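Long-range contacts in extracellular sialidase/neuraminidase, putative (Aspergillus fumigatus, PDB 2XZI), which hydrolyses glycosides of the deaminated sialic acid KDN, acting as a fungal KDNase of the sialidase family: residues A[39-43]-A[351-355]; A[15-19]-A[52-56]; A[301-305]-A[334-339]; A[104-108]-A[184-190]. All coordinates share one frame. Where two conformers were deposited one is given. Residues are numbered along the deposited sequence.

Interaction 1: A[39-43]-A[351-355]. With KDM (deamino-alpha-neuraminic acid), chain C.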
loop_
_atom_site.group_PDB
_atom_site.type_symbol
_atom_site.label_atom_id
_atom_site.label_comp_id
_atom_site.label_asym_id
_atom_site.label_seq_id
_atom_site.Cartn_x
_atom_site.Cartn_y
_atom_site.Cartn_z
ATOM N N ARG A 39 6.180 8.346 2.514
ATOM C CA ARG A 39 5.082 8.123 1.562
ATOM C C ARG A 39 4.957 6.643 1.252
ATOM O O ARG A 39 5.806 5.844 1.650
ATOM C CB ARG A 39 5.343 8.900 0.268
ATOM C CG ARG A 39 5.080 10.407 0.352
ATOM C CD ARG A 39 4.767 11.004 -1.018
ATOM N NE ARG A 39 3.582 10.360 -1.553
ATOM C CZ ARG A 39 3.262 10.265 -2.835
ATOM N NH1 ARG A 39 4.011 10.820 -3.775
ATOM N NH2 ARG A 39 2.170 9.581 -3.167
ATOM N N ILE A 40 3.872 6.295 0.565
ATOM C CA ILE A 40 3.710 4.960 -0.019
ATOM C C ILE A 40 3.602 3.853 1.044
ATOM O O ILE A 40 4.469 2.982 1.138
ATOM C CB ILE A 40 4.815 4.634 -1.082
ATOM C CG1 ILE A 40 5.240 5.867 -1.914
ATOM C CG2 ILE A 40 4.345 3.523 -2.000
ATOM C CD1 ILE A 40 4.138 6.559 -2.670
ATOM N N PRO A 41 2.529 3.892 1.853
ATOM C CA PRO A 41 2.319 2.937 2.950
ATOM C C PRO A 41 1.940 1.520 2.512
ATOM O O PRO A 41 1.316 1.315 1.463
ATOM C CB PRO A 41 1.146 3.545 3.725
ATOM C CG PRO A 41 0.380 4.290 2.661
ATOM C CD PRO A 41 1.472 4.921 1.830
ATOM N N ALA A 42 2.314 0.550 3.335
ATOM C CA ALA A 42 1.817 -0.812 3.192
ATOM C C ALA A 42 1.712 -1.385 4.588
ATOM O O ALA A 42 2.616 -1.170 5.392
ATOM C CB ALA A 42 2.779 -1.628 2.382
ATOM N N VAL A 43 0.669 -2.144 4.875
ATOM C CA VAL A 43 0.480 -2.723 6.214
ATOM C C VAL A 43 -0.083 -4.135 6.132
ATOM O O VAL A 43 -0.966 -4.422 5.301
ATOM C CB VAL A 43 -0.405 -1.809 7.119
ATOM C CG1 VAL A 43 -1.861 -1.738 6.611
ATOM C CG2 VAL A 43 -0.333 -2.236 8.589
ATOM N N ALA A 351 -5.630 0.978 9.096
ATOM C CA ALA A 351 -5.331 1.657 7.849
ATOM C C ALA A 351 -4.178 2.635 8.014
ATOM O O ALA A 351 -4.132 3.389 8.986
ATOM C CB ALA A 351 -6.569 2.373 7.326
ATOM N N LEU A 352 -3.265 2.618 7.051
ATOM C CA LEU A 352 -2.262 3.665 6.902
ATOM C C LEU A 352 -2.731 4.602 5.821
ATOM O O LEU A 352 -3.202 4.151 4.781
ATOM C CB LEU A 352 -0.907 3.069 6.511
ATOM C CG LEU A 352 -0.187 2.240 7.555
ATOM C CD1 LEU A 352 1.053 1.621 6.955
ATOM C CD2 LEU A 352 0.180 3.067 8.820
ATOM N N VAL A 353 -2.593 5.906 6.063
ATOM C CA VAL A 353 -3.060 6.927 5.121
ATOM C C VAL A 353 -2.039 8.064 5.061
ATOM O O VAL A 353 -1.626 8.600 6.104
ATOM C CB VAL A 353 -4.454 7.517 5.518
ATOM C CG1 VAL A 353 -5.022 8.371 4.377
ATOM C CG2 VAL A 353 -5.451 6.413 5.902
ATOM N N GLU A 354 -1.632 8.420 3.846
ATOM C CA GLU A 354 -0.772 9.573 3.630
ATOM C C GLU A 354 -1.413 10.885 4.060
ATOM O O GLU A 354 -2.639 11.043 4.017
ATOM C CB GLU A 354 -0.406 9.692 2.149
ATOM C CG GLU A 354 0.476 8.576 1.649
ATOM C CD GLU A 354 0.981 8.844 0.217
ATOM O OE1 GLU A 354 0.247 9.470 -0.575
ATOM O OE2 GLU A 354 2.099 8.417 -0.121
ATOM N N SER A 355 -0.547 11.811 4.467
ATOM C CA SER A 355 -0.932 13.173 4.818
ATOM C C SER A 355 0.131 14.143 4.300
ATOM O O SER A 355 1.276 13.775 4.182
ATOM C CB SER A 355 -1.052 13.280 6.332
ATOM O OG SER A 355 -1.715 14.465 6.709
HETATM C C2 KDM C . 3.180 9.012 -7.618
HETATM C C1 KDM C . 1.927 9.745 -7.154
HETATM C C3 KDM C . 3.912 8.378 -6.420
HETATM C C4 KDM C . 4.741 7.117 -6.801
HETATM C C5 KDM C . 4.993 6.945 -8.304
HETATM C C6 KDM C . 3.636 6.949 -9.050
HETATM C C7 KDM C . 3.785 7.020 -10.578
HETATM C C8 KDM C . 2.418 6.836 -11.262
HETATM C C9 KDM C . 2.545 6.954 -12.771
HETATM O O5 KDM C . 5.754 5.739 -8.571
HETATM O O1A KDM C . 1.864 10.124 -5.961
HETATM O O1B KDM C . 1.051 9.925 -8.033
HETATM O O4 KDM C . 6.000 7.206 -6.133
HETATM O O6 KDM C . 2.763 8.054 -8.639
HETATM O O7 KDM C . 4.333 8.293 -10.933
HETATM O O8 KDM C . 1.877 5.539 -10.974
HETATM O O9 KDM C . 3.341 5.847 -13.227
HETATM O O2 KDM C . 3.994 10.028 -8.216
#

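Interaction 2: A[15-19]-A[52-56]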
loop_
_atom_site.group_PDB
_atom_site.type_symbol
_atom_site.label_atom_id
_atom_site.label_comp_id
_atom_site.label_asym_id
_atom_site.label_seq_id
_atom_site.Cartn_x
_atom_site.Cartn_y
_atom_site.Cartn_z
ATOM N N PHE A 15 -3.596 8.295 14.905
ATOM C CA PHE A 15 -2.416 9.084 15.251
ATOM C C PHE A 15 -1.351 8.959 14.168
ATOM O O PHE A 15 -1.332 7.973 13.436
ATOM C CB PHE A 15 -1.861 8.713 16.649
ATOM C CG PHE A 15 -1.616 7.242 16.865
ATOM C CD1 PHE A 15 -0.381 6.660 16.560
ATOM C CD2 PHE A 15 -2.601 6.452 17.433
ATOM C CE1 PHE A 15 -0.161 5.293 16.793
ATOM C CE2 PHE A 15 -2.400 5.092 17.656
ATOM C CZ PHE A 15 -1.174 4.506 17.327
ATOM N N PRO A 16 -0.448 9.946 14.063
ATOM C CA PRO A 16 0.664 9.789 13.101
ATOM C C PRO A 16 1.579 8.625 13.491
ATOM O O PRO A 16 1.931 8.466 14.680
ATOM C CB PRO A 16 1.412 11.125 13.184
ATOM C CG PRO A 16 0.449 12.063 13.890
ATOM C CD PRO A 16 -0.381 11.230 14.787
ATOM N N LEU A 17 1.940 7.807 12.498
ATOM C CA LEU A 17 2.854 6.699 12.748
ATOM C C LEU A 17 4.225 6.909 12.106
ATOM O O LEU A 17 5.245 6.404 12.609
ATOM C CB LEU A 17 2.234 5.364 12.301
ATOM C CG LEU A 17 3.046 4.104 12.594
ATOM C CD1 LEU A 17 3.270 3.977 14.106
ATOM C CD2 LEU A 17 2.371 2.849 12.026
ATOM N N PHE A 18 4.257 7.614 10.983
ATOM C CA PHE A 18 5.526 7.976 10.353
ATOM C C PHE A 18 5.565 9.494 10.315
ATOM O O PHE A 18 4.797 10.130 9.597
ATOM C CB PHE A 18 5.650 7.359 8.947
ATOM C CG PHE A 18 5.720 5.851 8.947
ATOM C CD1 PHE A 18 4.561 5.082 8.935
ATOM C CD2 PHE A 18 6.944 5.196 8.943
ATOM C CE1 PHE A 18 4.626 3.700 8.922
ATOM C CE2 PHE A 18 7.034 3.801 8.936
ATOM C CZ PHE A 18 5.873 3.041 8.918
ATOM N N ARG A 19 6.434 10.052 11.159
ATOM C CA ARG A 19 6.486 11.477 11.461
ATOM C C ARG A 19 7.600 12.129 10.660
ATOM O O ARG A 19 8.774 11.810 10.846
ATOM C CB ARG A 19 6.726 11.664 12.960
ATOM C CG ARG A 19 5.601 11.069 13.817
ATOM C CD ARG A 19 5.884 11.182 15.322
ATOM N NE ARG A 19 5.816 12.577 15.769
ATOM C CZ ARG A 19 4.716 13.201 16.186
ATOM N NH1 ARG A 19 3.552 12.556 16.248
ATOM N NH2 ARG A 19 4.775 14.483 16.534
ATOM N N LEU A 52 2.877 -5.154 10.893
ATOM C CA LEU A 52 4.052 -4.605 10.212
ATOM C C LEU A 52 3.610 -3.489 9.284
ATOM O O LEU A 52 2.786 -3.712 8.399
ATOM C CB LEU A 52 4.749 -5.685 9.393
ATOM C CG LEU A 52 5.094 -6.992 10.095
ATOM C CD1 LEU A 52 5.794 -7.967 9.138
ATOM C CD2 LEU A 52 5.967 -6.742 11.315
ATOM N N ALA A 53 4.141 -2.285 9.518
ATOM C CA ALA A 53 3.856 -1.113 8.689
ATOM C C ALA A 53 5.110 -0.682 7.939
ATOM O O ALA A 53 6.159 -0.447 8.557
ATOM C CB ALA A 53 3.343 0.016 9.578
ATOM N N PHE A 54 4.996 -0.563 6.618
ATOM C CA PHE A 54 6.095 -0.208 5.734
ATOM C C PHE A 54 5.839 1.127 5.075
ATOM O O PHE A 54 4.685 1.542 4.907
ATOM C CB PHE A 54 6.251 -1.241 4.625
ATOM C CG PHE A 54 6.405 -2.646 5.113
ATOM C CD1 PHE A 54 5.287 -3.450 5.318
ATOM C CD2 PHE A 54 7.657 -3.186 5.332
ATOM C CE1 PHE A 54 5.429 -4.773 5.777
ATOM C CE2 PHE A 54 7.798 -4.510 5.793
ATOM C CZ PHE A 54 6.684 -5.297 5.990
ATOM N N ALA A 55 6.918 1.802 4.698
ATOM C CA ALA A 55 6.803 3.039 3.941
ATOM C C ALA A 55 8.105 3.318 3.196
ATOM O O ALA A 55 9.159 2.706 3.483
ATOM C CB ALA A 55 6.482 4.198 4.877
ATOM N N GLU A 56 8.020 4.238 2.240
ATOM C CA GLU A 56 9.194 4.841 1.657
ATOM C C GLU A 56 9.658 5.999 2.514
ATOM O O GLU A 56 8.915 6.955 2.759
ATOM C CB GLU A 56 8.860 5.354 0.257
ATOM C CG GLU A 56 8.749 4.255 -0.781
ATOM C CD GLU A 56 8.445 4.786 -2.162
ATOM O OE1 GLU A 56 8.793 5.958 -2.462
ATOM O OE2 GLU A 56 7.874 4.018 -2.963
#

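Interaction 3: A[301-305]-A[334-339]. With KDM (deamino-alpha-neuraminic acid), chain D; KDM (deamino-alpha-neuraminic acid), chain C.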
loop_
_atom_site.group_PDB
_atom_site.type_symbol
_atom_site.label_atom_id
_atom_site.label_comp_id
_atom_site.label_asym_id
_atom_site.label_seq_id
_atom_site.Cartn_x
_atom_site.Cartn_y
_atom_site.Cartn_z
ATOM N N SER A 301 -9.438 15.557 -6.205
ATOM C CA SER A 301 -8.672 15.801 -4.984
ATOM C C SER A 301 -8.255 14.498 -4.315
ATOM O O SER A 301 -9.004 13.520 -4.338
ATOM C CB SER A 301 -9.518 16.605 -3.997
ATOM O OG SER A 301 -8.833 16.799 -2.769
ATOM N N ARG A 302 -7.069 14.503 -3.717
ATOM C CA ARG A 302 -6.630 13.381 -2.882
ATOM C C ARG A 302 -7.125 13.500 -1.448
ATOM O O ARG A 302 -6.875 12.619 -0.635
ATOM C CB ARG A 302 -5.102 13.212 -2.919
ATOM C CG ARG A 302 -4.624 12.687 -4.276
ATOM C CD ARG A 302 -3.138 12.461 -4.344
ATOM N NE ARG A 302 -2.807 11.892 -5.649
ATOM C CZ ARG A 302 -1.635 11.362 -5.984
ATOM N NH1 ARG A 302 -0.629 11.293 -5.102
ATOM N NH2 ARG A 302 -1.461 10.870 -7.204
ATOM N N ARG A 303 -7.862 14.565 -1.147
ATOM C CA ARG A 303 -8.258 14.882 0.223
ATOM C C ARG A 303 -9.711 14.511 0.516
ATOM O O ARG A 303 -10.402 15.223 1.251
ATOM C CB ARG A 303 -8.075 16.376 0.492
ATOM C CG ARG A 303 -6.641 16.844 0.434
ATOM C CD ARG A 303 -6.530 18.262 0.968
ATOM N NE ARG A 303 -5.187 18.792 0.759
ATOM C CZ ARG A 303 -4.837 20.068 0.920
ATOM N NH1 ARG A 303 -5.721 20.984 1.305
ATOM N NH2 ARG A 303 -3.582 20.434 0.689
ATOM N N ALA A 304 -10.185 13.423 -0.065
ATOM C CA ALA A 304 -11.560 12.990 0.122
ATOM C C ALA A 304 -11.596 11.519 0.558
ATOM O O ALA A 304 -12.402 10.745 0.072
ATOM C CB ALA A 304 -12.379 13.204 -1.163
ATOM N N MET A 305 -10.721 11.151 1.489
ATOM C CA MET A 305 -10.569 9.741 1.863
ATOM C C MET A 305 -11.869 9.163 2.397
ATOM O O MET A 305 -12.495 9.731 3.288
ATOM C CB MET A 305 -9.469 9.555 2.918
ATOM C CG MET A 305 -8.050 9.922 2.462
ATOM S SD MET A 305 -7.549 9.232 0.877
ATOM C CE MET A 305 -7.531 7.457 1.241
ATOM N N HIS A 334 -2.570 17.749 6.053
ATOM C CA HIS A 334 -3.833 17.449 5.403
ATOM C C HIS A 334 -3.859 15.990 4.985
ATOM O O HIS A 334 -3.108 15.600 4.095
ATOM C CB HIS A 334 -4.007 18.341 4.168
ATOM C CG HIS A 334 -3.993 19.804 4.475
ATOM N ND1 HIS A 334 -5.036 20.435 5.118
ATOM C CD2 HIS A 334 -3.072 20.763 4.216
ATOM C CE1 HIS A 334 -4.754 21.719 5.255
ATOM N NE2 HIS A 334 -3.568 21.946 4.715
ATOM N N GLU A 335 -4.745 15.213 5.601
ATOM C CA GLU A 335 -4.870 13.787 5.279
ATOM C C GLU A 335 -5.390 13.567 3.868
ATOM O O GLU A 335 -6.364 14.196 3.424
ATOM C CB GLU A 335 -5.779 13.080 6.287
ATOM C CG GLU A 335 -5.871 11.567 6.068
ATOM C CD GLU A 335 -6.682 10.872 7.132
ATOM O OE1 GLU A 335 -7.646 11.491 7.642
ATOM O OE2 GLU A 335 -6.371 9.703 7.449
ATOM N N GLY A 336 -4.736 12.657 3.168
ATOM C CA GLY A 336 -5.216 12.200 1.890
ATOM C C GLY A 336 -4.098 11.790 0.976
ATOM O O GLY A 336 -3.097 12.484 0.855
ATOM N N GLY A 337 -4.283 10.653 0.329
ATOM C CA GLY A 337 -3.333 10.145 -0.651
ATOM C C GLY A 337 -3.397 8.629 -0.665
ATOM O O GLY A 337 -4.485 8.035 -0.527
ATOM N N TYR A 338 -2.222 8.008 -0.807
ATOM C CA TYR A 338 -2.111 6.535 -0.819
ATOM C C TYR A 338 -2.514 5.943 0.528
ATOM O O TYR A 338 -2.404 6.599 1.573
ATOM C CB TYR A 338 -0.671 6.098 -1.104
ATOM C CG TYR A 338 -0.167 6.263 -2.523
ATOM C CD1 TYR A 338 -0.477 7.389 -3.304
ATOM C CD2 TYR A 338 0.682 5.296 -3.067
ATOM C CE1 TYR A 338 0.042 7.516 -4.616
ATOM C CE2 TYR A 338 1.173 5.410 -4.344
ATOM C CZ TYR A 338 0.850 6.514 -5.117
ATOM O OH TYR A 338 1.373 6.632 -6.394
ATOM N N SER A 339 -2.974 4.693 0.515
ATOM C CA SER A 339 -3.444 4.044 1.725
ATOM C C SER A 339 -3.204 2.545 1.678
ATOM O O SER A 339 -2.944 1.977 0.615
ATOM C CB SER A 339 -4.940 4.324 1.916
ATOM O OG SER A 339 -5.681 3.697 0.875
HETATM C C2 KDM D . -3.334 17.975 -3.907
HETATM C C1 KDM D . -4.177 16.783 -4.420
HETATM C C3 KDM D . -3.495 18.160 -2.380
HETATM C C4 KDM D . -2.796 17.026 -1.600
HETATM C C5 KDM D . -1.351 16.820 -2.083
HETATM C C6 KDM D . -1.304 16.637 -3.616
HETATM C C7 KDM D . 0.052 16.465 -4.334
HETATM C C8 KDM D . -0.167 16.260 -5.857
HETATM C C9 KDM D . 1.132 16.150 -6.687
HETATM O O5 KDM D . -0.774 15.671 -1.440
HETATM O O1A KDM D . -3.662 16.053 -5.301
HETATM O O1B KDM D . -5.316 16.624 -3.921
HETATM O O4 KDM D . -2.815 17.352 -0.206
HETATM O O6 KDM D . -1.933 17.807 -4.230
HETATM O O7 KDM D . 0.877 17.619 -4.112
HETATM O O8 KDM D . -0.980 15.101 -6.085
HETATM O O9 KDM D . 2.195 15.551 -5.933
HETATM O O2 KDM D . -3.769 19.178 -4.557
HETATM C C2 KDM C . 3.180 9.012 -7.618
HETATM C C1 KDM C . 1.927 9.745 -7.154
HETATM C C3 KDM C . 3.912 8.378 -6.420
HETATM C C4 KDM C . 4.741 7.117 -6.801
HETATM C C5 KDM C . 4.993 6.945 -8.304
HETATM C C6 KDM C . 3.636 6.949 -9.050
HETATM C C7 KDM C . 3.785 7.020 -10.578
HETATM C C8 KDM C . 2.418 6.836 -11.262
HETATM C C9 KDM C . 2.545 6.954 -12.771
HETATM O O5 KDM C . 5.754 5.739 -8.571
HETATM O O1A KDM C . 1.864 10.124 -5.961
HETATM O O1B KDM C . 1.051 9.925 -8.033
HETATM O O4 KDM C . 6.000 7.206 -6.133
HETATM O O6 KDM C . 2.763 8.054 -8.639
HETATM O O7 KDM C . 4.333 8.293 -10.933
HETATM O O8 KDM C . 1.877 5.539 -10.974
HETATM O O9 KDM C . 3.341 5.847 -13.227
HETATM O O2 KDM C . 3.994 10.028 -8.216
HETATM O O HOH W 1 -9.002 12.936 3.224
#

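Interaction 4: A[104-108]-A[184-190]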
loop_
_atom_site.group_PDB
_atom_site.type_symbol
_atom_site.label_atom_id
_atom_site.label_comp_id
_atom_site.label_asym_id
_atom_site.label_seq_id
_atom_site.Cartn_x
_atom_site.Cartn_y
_atom_site.Cartn_z
ATOM N N ASN A 104 7.797 1.186 -3.380
ATOM C CA ASN A 104 6.604 0.399 -3.729
ATOM C C ASN A 104 6.404 -0.829 -2.823
ATOM O O ASN A 104 6.224 -1.944 -3.309
ATOM C CB ASN A 104 6.659 -0.046 -5.202
ATOM C CG ASN A 104 6.327 1.068 -6.157
ATOM O OD1 ASN A 104 7.108 2.019 -6.320
ATOM N ND2 ASN A 104 5.160 0.989 -6.776
ATOM N N PRO A 105 6.453 -0.652 -1.494
ATOM C CA PRO A 105 6.299 -1.859 -0.677
ATOM C C PRO A 105 4.988 -2.596 -0.954
ATOM O O PRO A 105 3.910 -1.992 -0.929
ATOM C CB PRO A 105 6.314 -1.310 0.763
ATOM C CG PRO A 105 5.864 0.102 0.610
ATOM C CD PRO A 105 6.483 0.562 -0.659
ATOM N N THR A 106 5.094 -3.898 -1.235
ATOM C CA THR A 106 3.925 -4.741 -1.506
ATOM C C THR A 106 4.098 -6.078 -0.770
ATOM O O THR A 106 4.576 -7.061 -1.341
ATOM C CB THR A 106 3.707 -4.936 -3.021
ATOM O OG1 THR A 106 3.787 -3.666 -3.668
ATOM C CG2 THR A 106 2.339 -5.540 -3.310
ATOM N N PRO A 107 3.702 -6.107 0.508
ATOM C CA PRO A 107 3.866 -7.291 1.360
ATOM C C PRO A 107 2.730 -8.289 1.212
ATOM O O PRO A 107 1.600 -7.911 0.883
ATOM C CB PRO A 107 3.889 -6.695 2.772
ATOM C CG PRO A 107 2.989 -5.492 2.659
ATOM C CD PRO A 107 3.311 -4.919 1.296
ATOM N N VAL A 108 3.013 -9.566 1.486
ATOM C CA VAL A 108 1.991 -10.582 1.653
ATOM C C VAL A 108 2.475 -11.586 2.704
ATOM O O VAL A 108 3.618 -12.032 2.655
ATOM C CB VAL A 108 1.619 -11.275 0.305
ATOM C CG1 VAL A 108 2.840 -11.924 -0.363
ATOM C CG2 VAL A 108 0.436 -12.257 0.486
ATOM N N ALA A 184 6.229 -1.072 -11.751
ATOM C CA ALA A 184 5.755 -0.876 -10.379
ATOM C C ALA A 184 5.180 -2.173 -9.884
ATOM O O ALA A 184 4.558 -2.917 -10.647
ATOM C CB ALA A 184 4.696 0.224 -10.311
ATOM N N VAL A 185 5.382 -2.453 -8.602
ATOM C CA VAL A 185 4.618 -3.497 -7.899
ATOM C C VAL A 185 3.725 -2.805 -6.868
ATOM O O VAL A 185 4.133 -1.796 -6.261
ATOM C CB VAL A 185 5.532 -4.578 -7.261
ATOM C CG1 VAL A 185 6.510 -3.966 -6.237
ATOM C CG2 VAL A 185 4.706 -5.734 -6.683
ATOM N N GLY A 186 2.498 -3.299 -6.713
ATOM C CA GLY A 186 1.538 -2.643 -5.823
ATOM C C GLY A 186 1.442 -1.150 -6.120
ATOM O O GLY A 186 1.264 -0.758 -7.266
ATOM N N PRO A 187 1.627 -0.286 -5.111
ATOM C CA PRO A 187 2.013 -0.613 -3.745
ATOM C C PRO A 187 0.808 -0.894 -2.861
ATOM O O PRO A 187 -0.304 -0.452 -3.164
ATOM C CB PRO A 187 2.703 0.663 -3.290
ATOM C CG PRO A 187 1.939 1.773 -3.998
ATOM C CD PRO A 187 1.618 1.167 -5.361
ATOM N N GLY A 188 1.034 -1.604 -1.758
ATOM C CA GLY A 188 -0.037 -1.852 -0.808
ATOM C C GLY A 188 0.036 -3.248 -0.242
ATOM O O GLY A 188 0.596 -3.451 0.825
ATOM N N ASN A 189 -0.535 -4.222 -0.942
ATOM C CA ASN A 189 -0.469 -5.606 -0.458
ATOM C C ASN A 189 -0.817 -6.620 -1.514
ATOM O O ASN A 189 -1.550 -6.337 -2.454
ATOM C CB ASN A 189 -1.385 -5.818 0.765
ATOM C CG ASN A 189 -2.854 -5.749 0.400
ATOM O OD1 ASN A 189 -3.423 -4.665 0.261
ATOM N ND2 ASN A 189 -3.470 -6.903 0.203
ATOM N N GLY A 190 -0.282 -7.817 -1.317
ATOM C CA GLY A 190 -0.763 -9.023 -1.996
ATOM C C GLY A 190 -1.703 -9.813 -1.101
ATOM O O GLY A 190 -1.978 -9.424 0.048
#

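Interaction 1: A[39-43]-A[351-355]
Strands 39-43 and 351-355 run antiparallel (175° between directions, axes 6.9 Å apart) without sharing a backbone hydrogen bond; side chains fill the gap instead. E354 does most of the polar work. Its OE2 accepts from R39 NE at 2.8 Å and from the amide I40 N at 2.8 Å, while OE1 takes R39 NH2 at 3.2 Å and also serves Y338 N. A further bond, R39 NH2 to E354 OE2 at 3.3 Å, is weak. Held by this salt bridge, R39 donates from NH2 (2.9 Å) and NH1 (3.1 Å) to carboxylate oxygen O1A of the chain C KDM. R39, I40 and P41 belong to the FRIP motif of sialidases, and R39 is probably one of their arginine triad, with R245 and R302, which also bond this KDM, as the likely other two. P41 brings no amide hydrogen that would need an acceptor, and its apolar ring suits packing on L352 (P41 CB to L352 CB, 3.5 Å). L352 CD1 also reaches V43 CB at 3.7 Å, whereas V43 N is satisfied by S340 OG.

Interaction 2: A[15-19]-A[52-56]
No hydrogen bond joins 15-19 to 52-56: the fit is one of apolar shapes. The bump is the ring of F18, and the hollow is made by two small residues, A53 and A55, whose CB atoms point toward it from strand 52-56. A55 CB lies over the ring face, 4.1 Å from the centroid of F18 and only 10° off the normal, a CH-pi contact. A53 borders the ring, with its CB 4.0 Å from F18 CE1 and its O near the ring plane, 3.5 Å from F18 CZ. Alanine suits both places because a larger side chain would compete with the ring for room. L17 adds a second, smaller bump, its CD2 reaching A53 CB at 3.9 Å. L17 and F18 can both face this way because they form a classic beta bulge opposite I370. Strand 12-18 is the outer strand that closes the propeller's last blade, and 51-58 belongs to the first. I370 of strand 368-375 touches both F18 and A55, while F54 turns away onto L70 and Y72 of strand 68-74.

Interaction 3: A[301-305]-A[334-339]
Neighbouring blades of the sialidase beta-propeller meet here: the loop 301-305, which leads into strand 305-310, lies against 334-339 on the inner strand of the next blade. An ST turn, R303 N to S301 OG (2.9 Å), shapes the loop. H334 offers a flat ring on which the guanidinium of R303 stacks, centres 4.0 Å apart and planes at 13°; this leaves R303 NE to donate to O4 of the second KDM, chain D, at 2.9 Å. E335 sends its carboxylate to R373, but its backbone O reaches M305 N through a bridging water. G336 packs so closely that its CA is 3.1 Å from R302 O in a CA-H...O contact; a CB there would clash with that oxygen. At G337 the chain turns a corner with backbone angles suited to glycine, and its N makes a weak bond to M305 SD (3.6 Å). Y338 then swings its ring into the main pocket, where OH bonds E229, the Tyr-Glu pairing known from sialidases, and lies 3.0 Å from O6 of KDM chain C. Beside it R302 grips that sugar's carboxylate with NH1 to O1A (2.9 Å) and NH2 to O1B (2.8 Å), while R302 N holds O1B of the chain D sugar. S339 bonds S279 through OG, and its CB rests 4.1 Å from M305 CE.

Interaction 4: A[104-108]-A[184-190]
This is a contact between two blades built mainly on backbone hydrogen bonds, with the side chains of N104 and T106 adding to it, close to the centre of the molecule: strand 104-108, part of the first strand of its sheet, meets the loop 184-190 that leads into strand 191-192 of the next sheet. The two run in the same sense, N104 beside P187 and T106 beside N189, joined by G188 N to P105 O (3.0 Å) and G190 N to P107 O (2.9 Å). Proline suits both acceptor positions, since only the carbonyl is used there and neither residue has an amide hydrogen to satisfy. Such seams between inner edges of successive blades surround the central channel of the sialidase beta-propeller. At the end nearer the bound KDM, N104 ND2 donates to V185 O (3.0 Å), while OD1 accepts from R151. T106 OG1 bonds back to N104 O (3.0 Å), and a CB on G186 would strike that hydroxyl. G188 has backbone angles that would jam any CB against the preceding carbonyl, and at G190 a CB would come tight against V108 CB; without one, V108 CG2 packs 3.6 Å from G190 C. The peptide before P187 is cis, a form that proline tolerates better than other residues, and the P187 ring packs on I40. The CA-to-CB bond of N189 points away, though CB still touches 104-108, and N189 ND2 hydrogen-bonds G190 O (2.9 Å). G188 O, 3.1 Å from P107 CD, is buried without a polar partner.

All four contacts are buried and join different blades, yet their chemistry varies with depth. Interactions 1 and 4 lie closest to the centre of the chain: the first relies on buried charge beside the sugar, the second on backbone hydrogen bonds with glycines and prolines, and A42 packs on P105, P107 and G188 where they meet. Interaction 2, farther out, is mainly apolar, with no hydrogen bond; its strand 52-56 neighbours 39-43 in one sheet, with A42 O 2.7 Å from F54 N. Interaction 3 lies farthest from the centre and has partly exposed edges, where a second sugar binds. Interactions 1, 2 and 3 all reach the last blade's sheet; 1 and 3 lie on neighbouring strands of it and both touch KDM chain C.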